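Local coordinates for lipoxygenase (Cyanothece sp., PDB 5EK8), which probably adds both atoms of molecular oxygen to polyunsaturated fatty acids, as a 9R-lipoxygenase, at a non-heme iron centre, at residues I397-R400 and G401-L405; N613-Y616 and I617-L621; D184-S187 and V188-F192. All coordinates share one frame; numbering follows the deposited sequence.

How the interactions relate
From the N terminus, interaction 3 comes first, where the loop 184-187 turns into the start of helix 188-214. Interaction 1 follows on helix 394-404, and interaction 2 lies on helix 608-623. Each is local and spans about one or two turns of chain, so none closes a long loop; they follow in series, neither nesting nor crossing. Interaction 1 joins the other two in space: Tyr186 OH lies 3.2 Å from Ile397 N, and Leu404 and Leu405 pack on Ile617. Interactions 2 and 3 do not touch, their nearest atoms being about 7 Å apart. The three helices come together near the iron site, joined at these touches by interaction 1.

Interaction 1: I397-R400 and G401-L405; sequences INRR and GDDLL
Arg400 O is gripped by two backbone donors, Leu404 N at 2.9 Å and Asp403 N also at 2.9 Å. The first is the regular i to i+4 helical bond, and the second is the i to i+3 bond of a tighter last turn. One turn back, Ile397 O accepts from Gly401 N and Asn398 O from Asp402 N, so the helix runs unbroken to Leu404.

The side-chain link on this surface runs from Arg399 to Asp403. The Arg399 chain bends at CG (chi2 56°), and its guanidinium presents an edge to the acid, with NH1 bonding OD2 of Asp403 at 3.0 Å. The bond is bent, its N-H...O angle 135°; NH1 comes to OD2 from above the carboxylate plane, and the two flat groups stand 57° apart. Arg399 NE and NH2 are taken by Met176 O and Pro177 O, so three acceptors fix the rotation of the group.

Asp402 crosses Arg399 at about a right angle. Its OD2 rests against Arg399 CD at 3.6 Å but lies 4.3 Å from NH1, well out of the guanidinium plane, so there only the charges attract; its OD1 makes a salt bridge with Arg173. Arg400 uses a flat face, which lies over Leu404 CB, with Arg400 NH2 alongside Leu404 CD1 at 3.8 Å.

On another side of the helix, Asn398 connects to the metal centre: OD1 is hydrogen-bonded to ND1 of the iron ligand His364, and ND2 to Glu368. Asn398 is thus a second-shell residue that probably holds the imidazole in position, and helix 394-404 belongs to the surroundings of the non-heme iron site of the lipoxygenase fold.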
loop_
_atom_site.group_PDB
_atom_site.type_symbol
_atom_site.label_atom_id
_atom_site.label_comp_id
_atom_site.label_asym_id
_atom_site.label_seq_id
_atom_site.Cartn_x
_atom_site.Cartn_y
_atom_site.Cartn_z
ATOM N N ILE A 397 2.848 4.888 -5.256
ATOM C CA ILE A 397 2.254 3.715 -5.882
ATOM C C ILE A 397 0.731 3.786 -5.837
ATOM O O ILE A 397 0.066 3.357 -6.779
ATOM C CB ILE A 397 2.747 2.391 -5.239
ATOM C CG1 ILE A 397 2.174 1.187 -5.991
ATOM C CG2 ILE A 397 2.396 2.311 -3.770
ATOM C CD1 ILE A 397 2.510 1.168 -7.475
ATOM N N ASN A 398 0.175 4.347 -4.768
ATOM C CA ASN A 398 -1.276 4.505 -4.715
ATOM C C ASN A 398 -1.770 5.501 -5.767
ATOM O O ASN A 398 -2.763 5.252 -6.473
ATOM C CB ASN A 398 -1.716 4.937 -3.320
ATOM C CG ASN A 398 -1.596 3.823 -2.305
ATOM O OD1 ASN A 398 -1.312 2.677 -2.660
ATOM N ND2 ASN A 398 -1.818 4.149 -1.034
ATOM N N ARG A 399 -1.059 6.619 -5.882
ATOM C CA ARG A 399 -1.385 7.624 -6.886
ATOM C C ARG A 399 -1.249 7.055 -8.298
ATOM O O ARG A 399 -1.979 7.450 -9.207
ATOM C CB ARG A 399 -0.491 8.854 -6.717
ATOM C CG ARG A 399 -0.699 9.932 -7.762
ATOM C CD ARG A 399 -2.143 10.386 -7.812
ATOM N NE ARG A 399 -2.377 11.333 -8.900
ATOM C CZ ARG A 399 -2.773 10.990 -10.121
ATOM N NH1 ARG A 399 -2.987 9.714 -10.418
ATOM N NH2 ARG A 399 -2.959 11.924 -11.044
ATOM N N ARG A 400 -0.322 6.117 -8.474
ATOM C CA ARG A 400 -0.160 5.440 -9.758
ATOM C C ARG A 400 -1.329 4.493 -10.023
ATOM O O ARG A 400 -1.853 4.421 -11.137
ATOM C CB ARG A 400 1.166 4.675 -9.798
ATOM C CG ARG A 400 1.340 3.772 -11.016
ATOM C CD ARG A 400 1.253 4.553 -12.319
ATOM N NE ARG A 400 1.455 3.687 -13.475
ATOM C CZ ARG A 400 1.275 4.067 -14.735
ATOM N NH1 ARG A 400 0.880 5.305 -15.007
ATOM N NH2 ARG A 400 1.485 3.209 -15.724
ATOM N N GLY A 401 -1.730 3.771 -8.982
ATOM C CA GLY A 401 -2.856 2.862 -9.056
ATOM C C GLY A 401 -4.137 3.593 -9.397
ATOM O O GLY A 401 -5.055 3.007 -9.971
ATOM N N ASP A 402 -4.198 4.877 -9.050
ATOM C CA ASP A 402 -5.330 5.717 -9.447
ATOM C C ASP A 402 -5.550 5.745 -10.963
ATOM O O ASP A 402 -6.645 6.056 -11.428
ATOM C CB ASP A 402 -5.146 7.147 -8.936
ATOM C CG ASP A 402 -5.392 7.269 -7.449
ATOM O OD1 ASP A 402 -6.078 6.387 -6.886
ATOM O OD2 ASP A 402 -4.903 8.252 -6.848
ATOM N N ASP A 403 -4.505 5.431 -11.725
ATOM C CA ASP A 403 -4.611 5.321 -13.177
ATOM C C ASP A 403 -4.506 3.869 -13.645
ATOM O O ASP A 403 -5.143 3.478 -14.623
ATOM C CB ASP A 403 -3.524 6.149 -13.864
ATOM C CG ASP A 403 -3.553 7.609 -13.462
ATOM O OD1 ASP A 403 -4.599 8.267 -13.648
ATOM O OD2 ASP A 403 -2.525 8.096 -12.946
ATOM N N LEU A 404 -3.700 3.074 -12.946
ATOM C CA LEU A 404 -3.328 1.746 -13.433
ATOM C C LEU A 404 -4.211 0.601 -12.929
ATOM O O LEU A 404 -4.441 -0.370 -13.652
ATOM C CB LEU A 404 -1.877 1.453 -13.060
ATOM C CG LEU A 404 -1.271 0.203 -13.696
ATOM C CD1 LEU A 404 -1.038 0.421 -15.194
ATOM C CD2 LEU A 404 0.018 -0.179 -12.986
ATOM N N LEU A 405 -4.696 0.701 -11.695
ATOM C CA LEU A 405 -5.454 -0.401 -11.106
ATOM C C LEU A 405 -6.929 -0.075 -10.883
ATOM O O LEU A 405 -7.803 -0.900 -11.166
ATOM C CB LEU A 405 -4.828 -0.828 -9.777
ATOM C CG LEU A 405 -3.355 -1.243 -9.796
ATOM C CD1 LEU A 405 -2.977 -1.887 -8.467
ATOM C CD2 LEU A 405 -3.050 -2.175 -10.964
#

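Interaction 2: N613-Y616 and I617-L621; sequences NQVY and IFSVL
Helix 608-623 of the lipoxygenase fold passes close to the iron centre, and two of its turns meet here through side chains four residues apart. Val615 O is a shared acceptor: it takes the backbone donor Ser619 N at 2.9 Å and also the hydroxyl Ser619 OG. The two donors reach the carbonyl from opposite faces of its plane. The hydroxyl gets there because OG lies beside its own backbone N (chi1 -46°), turned back toward the preceding turn.

Tyr616 and Val620 form a CH-pi contact. The methyl CG2 of Val620 sits over one ring face, 4.0 Å from the centroid of Tyr616 and 20° off the ring normal, displaced toward the rim. Ile617 touches the same ring through its end methyl, CD1 lying 3.9 Å from Tyr616 CD2. The phenol oxygen is hydrogen-bonded to Thr202 OG1 on helix 188-214, where Leu201 packs against Tyr616, Ser619 and Val620. This side of the helix is therefore a helix-helix interface in the largely helical part of the fold, and Val620 also comes within about 5 Å, side chain to side chain, of the iron ligand Ile668.

Gln614 and Phe618 meet on another side of the helix. The Gln614 chain is extended, and its CG rests against the aromatic ring, 3.5 Å from Phe618 CE2. The amide stands steeply to that ring, their planes 74° apart, and its NE2 is hydrogen-bonded to Gly581 O and Asn587 O. Phe618 packs on Leu351 and Glu355 of helix 337-377, the helix that supplies the iron ligands His359 and His364.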
loop_
_atom_site.group_PDB
_atom_site.type_symbol
_atom_site.label_atom_id
_atom_site.label_comp_id
_atom_site.label_asym_id
_atom_site.label_seq_id
_atom_site.Cartn_x
_atom_site.Cartn_y
_atom_site.Cartn_z
ATOM N N ASN A 613 -3.635 -8.470 -20.475
ATOM C CA ASN A 613 -3.446 -7.439 -19.460
ATOM C C ASN A 613 -3.340 -8.031 -18.056
ATOM O O ASN A 613 -2.556 -7.549 -17.235
ATOM C CB ASN A 613 -4.572 -6.410 -19.526
ATOM C CG ASN A 613 -4.361 -5.401 -20.634
ATOM O OD1 ASN A 613 -3.699 -4.379 -20.441
ATOM N ND2 ASN A 613 -4.902 -5.692 -21.810
ATOM N N GLN A 614 -4.119 -9.077 -17.790
ATOM C CA GLN A 614 -4.034 -9.807 -16.525
ATOM C C GLN A 614 -2.612 -10.285 -16.266
ATOM O O GLN A 614 -1.967 -9.888 -15.276
ATOM C CB GLN A 614 -4.987 -11.006 -16.523
ATOM C CG GLN A 614 -4.835 -11.924 -15.308
ATOM C CD GLN A 614 -5.714 -13.166 -15.397
ATOM O OE1 GLN A 614 -6.682 -13.202 -16.157
ATOM N NE2 GLN A 614 -5.377 -14.194 -14.621
ATOM N N VAL A 615 -2.119 -11.128 -17.173
ATOM C CA VAL A 615 -0.785 -11.698 -17.013
ATOM C C VAL A 615 0.290 -10.607 -16.957
ATOM O O VAL A 615 1.209 -10.657 -16.130
ATOM C CB VAL A 615 -0.460 -12.684 -18.143
ATOM C CG1 VAL A 615 0.879 -13.368 -17.882
ATOM C CG2 VAL A 615 -1.578 -13.712 -18.272
ATOM N N TYR A 616 0.154 -9.613 -17.828
ATOM C CA TYR A 616 1.087 -8.493 -17.872
ATOM C C TYR A 616 1.202 -7.792 -16.524
ATOM O O TYR A 616 2.297 -7.665 -15.974
ATOM C CB TYR A 616 0.664 -7.486 -18.942
ATOM C CG TYR A 616 1.468 -6.207 -18.938
ATOM C CD1 TYR A 616 2.768 -6.181 -19.420
ATOM C CD2 TYR A 616 0.921 -5.020 -18.461
ATOM C CE1 TYR A 616 3.502 -5.016 -19.417
ATOM C CE2 TYR A 616 1.648 -3.846 -18.460
ATOM C CZ TYR A 616 2.940 -3.851 -18.937
ATOM O OH TYR A 616 3.680 -2.693 -18.941
ATOM N N ILE A 617 0.066 -7.349 -15.995
ATOM C CA ILE A 617 0.049 -6.611 -14.742
ATOM C C ILE A 617 0.577 -7.452 -13.591
ATOM O O ILE A 617 1.367 -6.961 -12.787
ATOM C CB ILE A 617 -1.369 -6.105 -14.396
ATOM C CG1 ILE A 617 -1.780 -4.987 -15.351
ATOM C CG2 ILE A 617 -1.423 -5.579 -12.967
ATOM C CD1 ILE A 617 -0.878 -3.775 -15.272
ATOM N N PHE A 618 0.158 -8.712 -13.502
ATOM C CA PHE A 618 0.635 -9.541 -12.393
ATOM C C PHE A 618 2.156 -9.708 -12.445
ATOM O O PHE A 618 2.857 -9.525 -11.434
ATOM C CB PHE A 618 -0.048 -10.907 -12.400
ATOM C CG PHE A 618 -1.479 -10.865 -11.972
ATOM C CD1 PHE A 618 -1.950 -9.826 -11.188
ATOM C CD2 PHE A 618 -2.356 -11.861 -12.351
ATOM C CE1 PHE A 618 -3.273 -9.779 -10.792
ATOM C CE2 PHE A 618 -3.683 -11.824 -11.955
ATOM C CZ PHE A 618 -4.142 -10.780 -11.176
ATOM N N SER A 619 2.655 -10.029 -13.637
ATOM C CA SER A 619 4.083 -10.251 -13.858
ATOM C C SER A 619 4.914 -8.999 -13.589
ATOM O O SER A 619 6.029 -9.080 -13.069
ATOM C CB SER A 619 4.316 -10.733 -15.285
ATOM O OG SER A 619 3.395 -11.759 -15.616
ATOM N N VAL A 620 4.366 -7.842 -13.946
ATOM C CA VAL A 620 5.022 -6.568 -13.674
ATOM C C VAL A 620 5.062 -6.284 -12.176
ATOM O O VAL A 620 6.125 -6.019 -11.611
ATOM C CB VAL A 620 4.313 -5.396 -14.394
ATOM C CG1 VAL A 620 4.621 -4.066 -13.706
ATOM C CG2 VAL A 620 4.707 -5.353 -15.863
ATOM N N LEU A 621 3.896 -6.354 -11.538
ATOM C CA LEU A 621 3.756 -6.001 -10.131
ATOM C C LEU A 621 4.598 -6.883 -9.215
ATOM O O LEU A 621 5.141 -6.402 -8.221
ATOM C CB LEU A 621 2.287 -6.065 -9.705
ATOM C CG LEU A 621 1.361 -4.963 -10.230
ATOM C CD1 LEU A 621 -0.002 -5.029 -9.541
ATOM C CD2 LEU A 621 1.995 -3.589 -10.057
#

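Interaction 3: D184-S187 and V188-F192; sequences DDYS and VGRKF
Arg190 and Tyr186 make a stacked cation-pi pair at the start of helix 188-214. The guanidinium lies flat on the ring, with planes 16° apart, and Arg190 CZ stands over the middle of one face, 4.0 Å from the Tyr186 centroid. A bend at CG (chi2 61°) folds the arginine back over the ring. The aliphatic part joins in, Arg190 CG lying 3.6 Å from Tyr186 CG, while NH1 is nearest the phenol end. NH1 also donates to Asn667 O, which helps to hold the guanidinium; the side chain lies about 4 Å from that of the C-terminal iron ligand Ile668.

The salt bridge pairs Asp185 with Lys191, whose extended chain crosses the acid at about a right angle. Lys191 NZ meets Asp185 OD2 on its syn side at 3.1 Å, though 33° out of the carboxylate plane. The other oxygen is held locally: Asp185 OD1 accepts from Tyr186 N at 2.8 Å, from above that plane, so each carboxylate oxygen has its own donor.

The backbone bond is Lys191 N to Ser187 O, 3.1 Å, which closes the first turn of the helix. Ser187 occupies the N-cap position but makes no capping bond with its side chain; its OG is hydrogen-bonded to Asp634 instead.

Among its neighbours, the loop before the helix is tied to strand 115-126 by the salt bridge of Asp184 with Arg123. The helix start meets helix 24-36 through Val188 and Phe192, while Tyr186 before it packs on Asn396 and Ile397 of helix 394-404.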
loop_
_atom_site.group_PDB
_atom_site.type_symbol
_atom_site.label_atom_id
_atom_site.label_comp_id
_atom_site.label_asym_id
_atom_site.label_seq_id
_atom_site.Cartn_x
_atom_site.Cartn_y
_atom_site.Cartn_z
ATOM N N ASP A 184 7.876 12.677 -1.652
ATOM C CA ASP A 184 8.542 11.451 -1.221
ATOM C C ASP A 184 8.689 10.493 -2.403
ATOM O O ASP A 184 7.919 9.542 -2.554
ATOM C CB ASP A 184 7.762 10.793 -0.077
ATOM C CG ASP A 184 8.372 9.473 0.378
ATOM O OD1 ASP A 184 9.607 9.298 0.254
ATOM O OD2 ASP A 184 7.605 8.611 0.862
ATOM N N ASP A 185 9.686 10.760 -3.244
ATOM C CA ASP A 185 9.901 9.995 -4.471
ATOM C C ASP A 185 10.509 8.626 -4.207
ATOM O O ASP A 185 11.087 8.387 -3.148
ATOM C CB ASP A 185 10.806 10.769 -5.426
ATOM C CG ASP A 185 10.462 10.519 -6.874
ATOM O OD1 ASP A 185 9.635 9.615 -7.137
ATOM O OD2 ASP A 185 11.020 11.227 -7.743
ATOM N N TYR A 186 10.377 7.731 -5.182
ATOM C CA TYR A 186 11.043 6.430 -5.126
ATOM C C TYR A 186 12.565 6.583 -5.094
ATOM O O TYR A 186 13.097 7.654 -5.381
ATOM C CB TYR A 186 10.684 5.564 -6.333
ATOM C CG TYR A 186 9.229 5.221 -6.532
ATOM C CD1 TYR A 186 8.512 4.526 -5.568
ATOM C CD2 TYR A 186 8.590 5.534 -7.720
ATOM C CE1 TYR A 186 7.183 4.187 -5.774
ATOM C CE2 TYR A 186 7.273 5.198 -7.935
ATOM C CZ TYR A 186 6.572 4.526 -6.965
ATOM O OH TYR A 186 5.254 4.203 -7.203
ATOM N N SER A 187 13.260 5.503 -4.756
ATOM C CA SER A 187 14.704 5.438 -4.967
ATOM C C SER A 187 14.943 5.300 -6.464
ATOM O O SER A 187 14.074 4.805 -7.184
ATOM C CB SER A 187 15.330 4.261 -4.216
ATOM O OG SER A 187 14.604 3.943 -3.041
ATOM N N VAL A 188 16.107 5.730 -6.938
ATOM C CA VAL A 188 16.435 5.580 -8.354
ATOM C C VAL A 188 16.471 4.105 -8.752
ATOM O O VAL A 188 16.188 3.753 -9.898
ATOM C CB VAL A 188 17.784 6.235 -8.701
ATOM C CG1 VAL A 188 17.618 7.734 -8.880
ATOM C CG2 VAL A 188 18.809 5.924 -7.631
ATOM N N GLY A 189 16.812 3.249 -7.793
ATOM C CA GLY A 189 16.827 1.816 -8.014
ATOM C C GLY A 189 15.443 1.270 -8.306
ATOM O O GLY A 189 15.245 0.556 -9.286
ATOM N N ARG A 190 14.491 1.609 -7.441
ATOM C CA ARG A 190 13.088 1.237 -7.606
ATOM C C ARG A 190 12.562 1.663 -8.982
ATOM O O ARG A 190 11.909 0.881 -9.689
ATOM C CB ARG A 190 12.262 1.860 -6.470
ATOM C CG ARG A 190 10.763 1.948 -6.693
ATOM C CD ARG A 190 10.130 0.580 -6.890
ATOM N NE ARG A 190 8.696 0.677 -7.154
ATOM C CZ ARG A 190 8.169 1.211 -8.254
ATOM N NH1 ARG A 190 6.852 1.254 -8.408
ATOM N NH2 ARG A 190 8.952 1.705 -9.205
ATOM N N LYS A 191 12.879 2.898 -9.365
ATOM C CA LYS A 191 12.539 3.417 -10.687
ATOM C C LYS A 191 13.144 2.575 -11.814
ATOM O O LYS A 191 12.444 2.164 -12.743
ATOM C CB LYS A 191 13.008 4.867 -10.824
ATOM C CG LYS A 191 12.279 5.863 -9.941
ATOM C CD LYS A 191 12.429 7.277 -10.486
ATOM C CE LYS A 191 11.637 8.295 -9.664
ATOM N NZ LYS A 191 11.670 9.664 -10.284
ATOM N N PHE A 192 14.447 2.320 -11.719
ATOM C CA PHE A 192 15.169 1.567 -12.739
ATOM C C PHE A 192 14.613 0.156 -12.916
ATOM O O PHE A 192 14.396 -0.297 -14.041
ATOM C CB PHE A 192 16.655 1.498 -12.393
ATOM C CG PHE A 192 17.385 2.791 -12.600
ATOM C CD1 PHE A 192 16.821 3.809 -13.349
ATOM C CD2 PHE A 192 18.638 2.989 -12.049
ATOM C CE1 PHE A 192 17.493 5.004 -13.542
ATOM C CE2 PHE A 192 19.318 4.181 -12.240
ATOM C CZ PHE A 192 18.745 5.189 -12.989
#